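Long-range contacts in nitrogen regulatory protein P-II (Thiomonas intermedia, PDB 5D4O), which binds adenine nucleotides such as ADP and AMP and, like other members of the P-II family, probably regulates the activity of other proteins: residues K10-I15 / V93-I98; E22-L27 / E80-F85. All coordinates share one frame; numbering follows the deposited sequence.

In the fold
Interaction 1 (10-15 with 93-98) zips the first and last strands of the chain together, and interaction 2 (22-27 with 80-85) pairs the two helices that follow and precede those strands. Along the chain interaction 2 is therefore nested inside the loop closed by interaction 1. Their centres lie about 14 Å apart, one within the antiparallel sheet and the other in the helical layer on it. F82 joins them: its ring packs on I14 and its CB lies near V93. Together they build the layered ferredoxin-like P-II fold, with the far face of the sheet turned to the trimer interior and nucleotide sites between subunits.

Interaction 1: residues K10-I15 / V93-I98. With ADP (adenosine-5'-diphosphate), chain D; BCT (bicarbonate ion), chain G.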
# COMPACT_ATOMS: atom_id res chain seq x y z
N LYS A 10 -3.63 10.47 -8.60
CA LYS A 10 -2.47 10.34 -7.72
C LYS A 10 -2.94 9.68 -6.44
O LYS A 10 -4.14 9.70 -6.13
CB LYS A 10 -1.82 11.71 -7.46
CG LYS A 10 -1.31 12.42 -8.73
CD LYS A 10 0.06 11.90 -9.20
CE LYS A 10 0.53 12.63 -10.45
NZ LYS A 10 1.87 12.18 -10.88
N LYS A 11 -2.03 9.02 -5.72
CA LYS A 11 -2.40 8.39 -4.46
C LYS A 11 -1.30 8.69 -3.44
O LYS A 11 -0.13 8.31 -3.65
CB LYS A 11 -2.64 6.88 -4.60
CG LYS A 11 -3.29 6.24 -3.35
CD LYS A 11 -3.08 4.72 -3.26
CE LYS A 11 -1.72 4.38 -2.67
NZ LYS A 11 -1.56 2.91 -2.49
N LEU A 12 -1.67 9.39 -2.38
CA LEU A 12 -0.74 9.69 -1.29
C LEU A 12 -0.80 8.60 -0.24
O LEU A 12 -1.90 8.13 0.10
CB LEU A 12 -1.13 11.02 -0.59
CG LEU A 12 -0.53 12.34 -1.09
CD1 LEU A 12 -0.23 12.35 -2.58
CD2 LEU A 12 -1.41 13.54 -0.64
N GLU A 13 0.36 8.27 0.34
CA GLU A 13 0.47 7.43 1.53
C GLU A 13 1.14 8.37 2.54
O GLU A 13 2.27 8.81 2.31
CB GLU A 13 1.31 6.19 1.29
CG GLU A 13 0.49 5.13 0.58
CD GLU A 13 1.31 3.90 0.25
OE1 GLU A 13 0.71 2.96 -0.31
OE2 GLU A 13 2.55 3.91 0.46
N ILE A 14 0.41 8.78 3.56
CA ILE A 14 0.89 9.74 4.57
C ILE A 14 1.07 8.98 5.88
O ILE A 14 0.08 8.54 6.45
CB ILE A 14 -0.15 10.87 4.76
CG1 ILE A 14 -0.50 11.53 3.40
CG2 ILE A 14 0.39 11.89 5.82
CD1 ILE A 14 -1.84 12.29 3.40
N ILE A 15 2.32 8.86 6.34
CA ILE A 15 2.61 8.09 7.55
C ILE A 15 3.02 9.07 8.62
O ILE A 15 3.93 9.87 8.41
CB ILE A 15 3.69 7.01 7.29
CG1 ILE A 15 3.20 6.04 6.19
CG2 ILE A 15 4.04 6.24 8.60
CD1 ILE A 15 4.31 5.17 5.49
N VAL A 93 5.57 11.30 3.36
CA VAL A 93 4.48 11.24 2.37
C VAL A 93 5.08 10.62 1.12
O VAL A 93 6.11 11.10 0.62
CB VAL A 93 3.78 12.60 2.03
CG1 VAL A 93 2.67 12.41 0.98
CG2 VAL A 93 3.22 13.26 3.26
N PHE A 94 4.41 9.60 0.56
CA PHE A 94 4.82 8.99 -0.69
C PHE A 94 3.74 9.27 -1.73
O PHE A 94 2.56 9.00 -1.49
CB PHE A 94 4.99 7.47 -0.54
CG PHE A 94 5.91 7.03 0.57
CD1 PHE A 94 7.11 7.69 0.82
CD2 PHE A 94 5.61 5.90 1.33
CE1 PHE A 94 7.96 7.28 1.86
CE2 PHE A 94 6.47 5.48 2.35
CZ PHE A 94 7.64 6.16 2.60
N VAL A 95 4.13 9.83 -2.86
CA VAL A 95 3.19 10.14 -3.95
C VAL A 95 3.30 9.06 -5.01
O VAL A 95 4.39 8.80 -5.53
CB VAL A 95 3.44 11.54 -4.60
CG1 VAL A 95 2.32 11.86 -5.61
CG2 VAL A 95 3.54 12.63 -3.55
N HIS A 96 2.14 8.47 -5.36
CA HIS A 96 2.04 7.40 -6.36
C HIS A 96 1.20 7.86 -7.54
O HIS A 96 0.29 8.68 -7.39
CB HIS A 96 1.31 6.15 -5.75
CG HIS A 96 1.98 5.50 -4.58
ND1 HIS A 96 2.05 6.14 -3.34
CD2 HIS A 96 2.52 4.27 -4.47
CE1 HIS A 96 2.65 5.28 -2.53
NE2 HIS A 96 2.98 4.15 -3.17
N ASP A 97 1.46 7.27 -8.70
CA ASP A 97 0.59 7.35 -9.87
C ASP A 97 -0.30 6.14 -9.79
O ASP A 97 0.19 5.02 -9.53
CB ASP A 97 1.41 7.23 -11.16
CG ASP A 97 2.09 8.52 -11.54
OD1 ASP A 97 1.57 9.59 -11.17
OD2 ASP A 97 3.12 8.47 -12.21
N ILE A 98 -1.61 6.35 -9.98
CA ILE A 98 -2.55 5.22 -10.04
C ILE A 98 -3.53 5.48 -11.19
O ILE A 98 -3.55 6.58 -11.77
CB ILE A 98 -3.33 5.01 -8.72
CG1 ILE A 98 -4.14 6.28 -8.31
CG2 ILE A 98 -2.40 4.56 -7.58
CD1 ILE A 98 -5.41 5.99 -7.31
PB ADP D . 11.95 9.86 13.78
O1B ADP D . 11.33 10.82 14.66
O2B ADP D . 12.23 8.56 14.55
O3B ADP D . 13.25 10.39 13.23
PA ADP D . 10.96 9.63 10.94
O1A ADP D . 12.29 9.49 10.31
O2A ADP D . 10.28 10.91 10.50
O3A ADP D . 10.98 9.55 12.54
O5' ADP D . 10.08 8.37 10.50
C5' ADP D . 8.79 8.18 11.09
C4' ADP D . 8.12 6.98 10.46
O4' ADP D . 8.00 7.17 9.04
C3' ADP D . 8.89 5.67 10.59
O3' ADP D . 8.70 5.05 11.85
C2' ADP D . 8.27 4.85 9.45
O2' ADP D . 6.99 4.38 9.83
C1' ADP D . 8.10 5.92 8.37
N9 ADP D . 9.22 5.96 7.43
C8 ADP D . 10.35 6.73 7.51
N7 ADP D . 11.22 6.49 6.57
C5 ADP D . 10.62 5.49 5.81
C6 ADP D . 11.03 4.81 4.65
N6 ADP D . 12.24 4.95 4.09
N1 ADP D . 10.18 3.89 4.12
C2 ADP D . 9.03 3.65 4.76
N3 ADP D . 8.55 4.21 5.88
C4 ADP D . 9.39 5.15 6.34
C BCT G . 8.74 13.16 1.72
O1 BCT G . 9.73 13.90 1.74
O2 BCT G . 8.08 12.95 0.72
O3 BCT G . 8.35 12.55 2.92
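Strands 10-15 and 93-98 run antiparallel, their axes 4.6 Å apart at 152°, with K11-H96 and E13-F94 as hydrogen-bonded pairs and K10-D97, L12-V95 and I14-V93 as non-hydrogen-bonded ones. E13 and F94 exchange backbone bonds lying in the carbonyl planes. The carbonyl of K11 serves two donors: H96 N at 2.8 Å and, through a bent bond, ring atom H96 ND1 at 3.1 Å, one from each face of the carbonyl plane. A chi1 of -62° sets H96 CG beside the backbone N and brings ND1 within reach of K11 O, a bond that restrains the ring's rotation. The E13 carboxylate crosses obliquely, its plane 57° from the ring, and brings OE2 to 3.3 Å from H96 CE1 at the ring edge. K11 CE lies over one face of the imidazole, while K11 NZ forms a salt bridge with E13 OE1, meeting it on the anti side and out of the carboxylate plane. K11 has a stronger partner in E13 of the third subunit; E13 OE2 makes a salt bridge, and H96 NE2 a hydrogen bond, with K11 NZ of the second subunit.

On the helix-facing side, branched aliphatic residues suit the sheet: V93 CG1 meets L12 CG at 3.8 Å, and V93 CG2 rests beside I14 CG2. At the margin, K10 runs alongside D97, and its NZ takes the syn lone pair of OD1 in a 2.6 Å salt bridge. I15 CD1 packs against F94 CE2, and F94 CZ approaches ADP C2 at 3.6 Å, helping to line the adenine site. H96, donating from ND1 and probably accepting at NE2, is consistent with a neutral ring, whereas the buried K11 and E13 charges offset each other round the trimer, probably stabilising both ions and tying strand pairing to subunit assembly.

Interaction 2: residues E22-L27 / E80-F85; sequences EFATDL and EGFQPF
The F82 ring carries the methyl L27 CD2 on one face and A24 CB at its edge. The methyl stands almost exactly over the ring centre, 3.7 Å from L27 CD2 to the F82 centroid and 2° off the normal, a CH-pi contact. A24 CB is 3.7 Å from F82 CE1, so the small side chain lets the ring come close to the helix backbone. F23 and F85 form an offset pair, with planes 23° apart and centroids 4.7 Å apart; they barely overlap, F85 CD1 lying over the rim of one F23 face. CG anti to the backbone N in both carries the rings in between the helices, where they slide past each other in opposite directions. G81, with no side chain, takes L27 CD2 against its backbone, at 3.6 Å from G81 C, while its carbonyl O lies at the F23 edge.

A24 and F85 touch L16 and F82 touches I14 of strand 7-17; H89 stacks on F85, and H20 meets it edge-to-face. The segments run nearly antiparallel, axes 10.6 Å apart at 159°; helices 21-31 and 72-88 covering one face of an antiparallel sheet are typical of the ferredoxin-like P-II fold.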
# COMPACT_ATOMS: atom_id res chain seq x y z
N GLU A 22 -6.12 14.30 13.18
CA GLU A 22 -7.05 15.40 12.90
C GLU A 22 -6.39 16.48 12.06
O GLU A 22 -7.00 16.98 11.12
CB GLU A 22 -7.61 15.99 14.19
CG GLU A 22 -8.90 16.78 14.00
CD GLU A 22 -9.61 17.18 15.28
OE1 GLU A 22 -9.06 16.92 16.38
OE2 GLU A 22 -10.72 17.75 15.18
N PHE A 23 -5.13 16.83 12.37
CA PHE A 23 -4.38 17.84 11.60
C PHE A 23 -4.32 17.38 10.12
O PHE A 23 -4.60 18.16 9.21
CB PHE A 23 -2.96 18.01 12.18
CG PHE A 23 -2.09 18.92 11.35
CD1 PHE A 23 -1.37 18.43 10.26
CD2 PHE A 23 -1.99 20.27 11.65
CE1 PHE A 23 -0.64 19.30 9.44
CE2 PHE A 23 -1.20 21.12 10.87
CZ PHE A 23 -0.53 20.62 9.76
N ALA A 24 -3.94 16.11 9.89
CA ALA A 24 -3.81 15.54 8.53
C ALA A 24 -5.15 15.49 7.81
O ALA A 24 -5.25 15.93 6.65
CB ALA A 24 -3.20 14.15 8.61
N THR A 25 -6.18 14.91 8.47
CA THR A 25 -7.53 14.82 7.85
C THR A 25 -8.15 16.20 7.58
O THR A 25 -8.85 16.39 6.58
CB THR A 25 -8.45 13.82 8.58
OG1 THR A 25 -8.75 14.31 9.89
CG2 THR A 25 -7.87 12.41 8.61
N ASP A 26 -7.88 17.19 8.47
CA ASP A 26 -8.36 18.56 8.26
C ASP A 26 -7.74 19.15 6.98
O ASP A 26 -8.45 19.84 6.24
CB ASP A 26 -8.03 19.47 9.45
CG ASP A 26 -8.97 19.34 10.65
OD1 ASP A 26 -10.00 18.62 10.53
OD2 ASP A 26 -8.66 19.93 11.71
N LEU A 27 -6.43 18.90 6.75
CA LEU A 27 -5.69 19.36 5.59
C LEU A 27 -6.30 18.73 4.34
O LEU A 27 -6.56 19.43 3.36
CB LEU A 27 -4.22 18.92 5.74
CG LEU A 27 -3.11 19.98 5.67
CD1 LEU A 27 -3.49 21.32 6.32
CD2 LEU A 27 -1.79 19.42 6.09
N GLU A 80 2.07 21.61 0.36
CA GLU A 80 2.30 22.94 0.97
C GLU A 80 1.93 22.89 2.45
O GLU A 80 2.53 23.60 3.25
CB GLU A 80 1.48 24.05 0.29
CG GLU A 80 1.99 24.48 -1.07
CD GLU A 80 1.29 25.73 -1.56
OE1 GLU A 80 1.68 26.84 -1.12
OE2 GLU A 80 0.32 25.61 -2.34
N GLY A 81 0.90 22.11 2.78
CA GLY A 81 0.48 21.93 4.17
C GLY A 81 1.29 20.87 4.89
O GLY A 81 1.66 21.05 6.05
N PHE A 82 1.56 19.75 4.22
CA PHE A 82 2.29 18.61 4.81
C PHE A 82 3.80 18.79 4.94
O PHE A 82 4.36 18.36 5.95
CB PHE A 82 1.97 17.28 4.11
CG PHE A 82 0.63 16.69 4.48
CD1 PHE A 82 0.40 16.16 5.75
CD2 PHE A 82 -0.42 16.66 3.56
CE1 PHE A 82 -0.84 15.61 6.09
CE2 PHE A 82 -1.66 16.13 3.91
CZ PHE A 82 -1.87 15.61 5.18
N GLN A 83 4.47 19.40 3.92
CA GLN A 83 5.92 19.63 4.00
C GLN A 83 6.35 20.39 5.29
O GLN A 83 7.21 19.86 5.99
CB GLN A 83 6.51 20.25 2.71
N PRO A 84 5.71 21.53 5.68
CA PRO A 84 6.09 22.20 6.94
C PRO A 84 5.76 21.41 8.21
O PRO A 84 6.50 21.49 9.20
CB PRO A 84 5.29 23.51 6.89
CG PRO A 84 4.90 23.68 5.48
CD PRO A 84 4.66 22.30 4.99
N PHE A 85 4.64 20.66 8.20
CA PHE A 85 4.28 19.78 9.30
C PHE A 85 5.43 18.74 9.49
O PHE A 85 5.85 18.50 10.62
CB PHE A 85 2.96 19.03 9.02
CG PHE A 85 2.67 17.93 10.03
CD1 PHE A 85 2.11 18.23 11.27
CD2 PHE A 85 2.99 16.60 9.76
CE1 PHE A 85 1.85 17.23 12.21
CE2 PHE A 85 2.74 15.60 10.71
CZ PHE A 85 2.19 15.92 11.93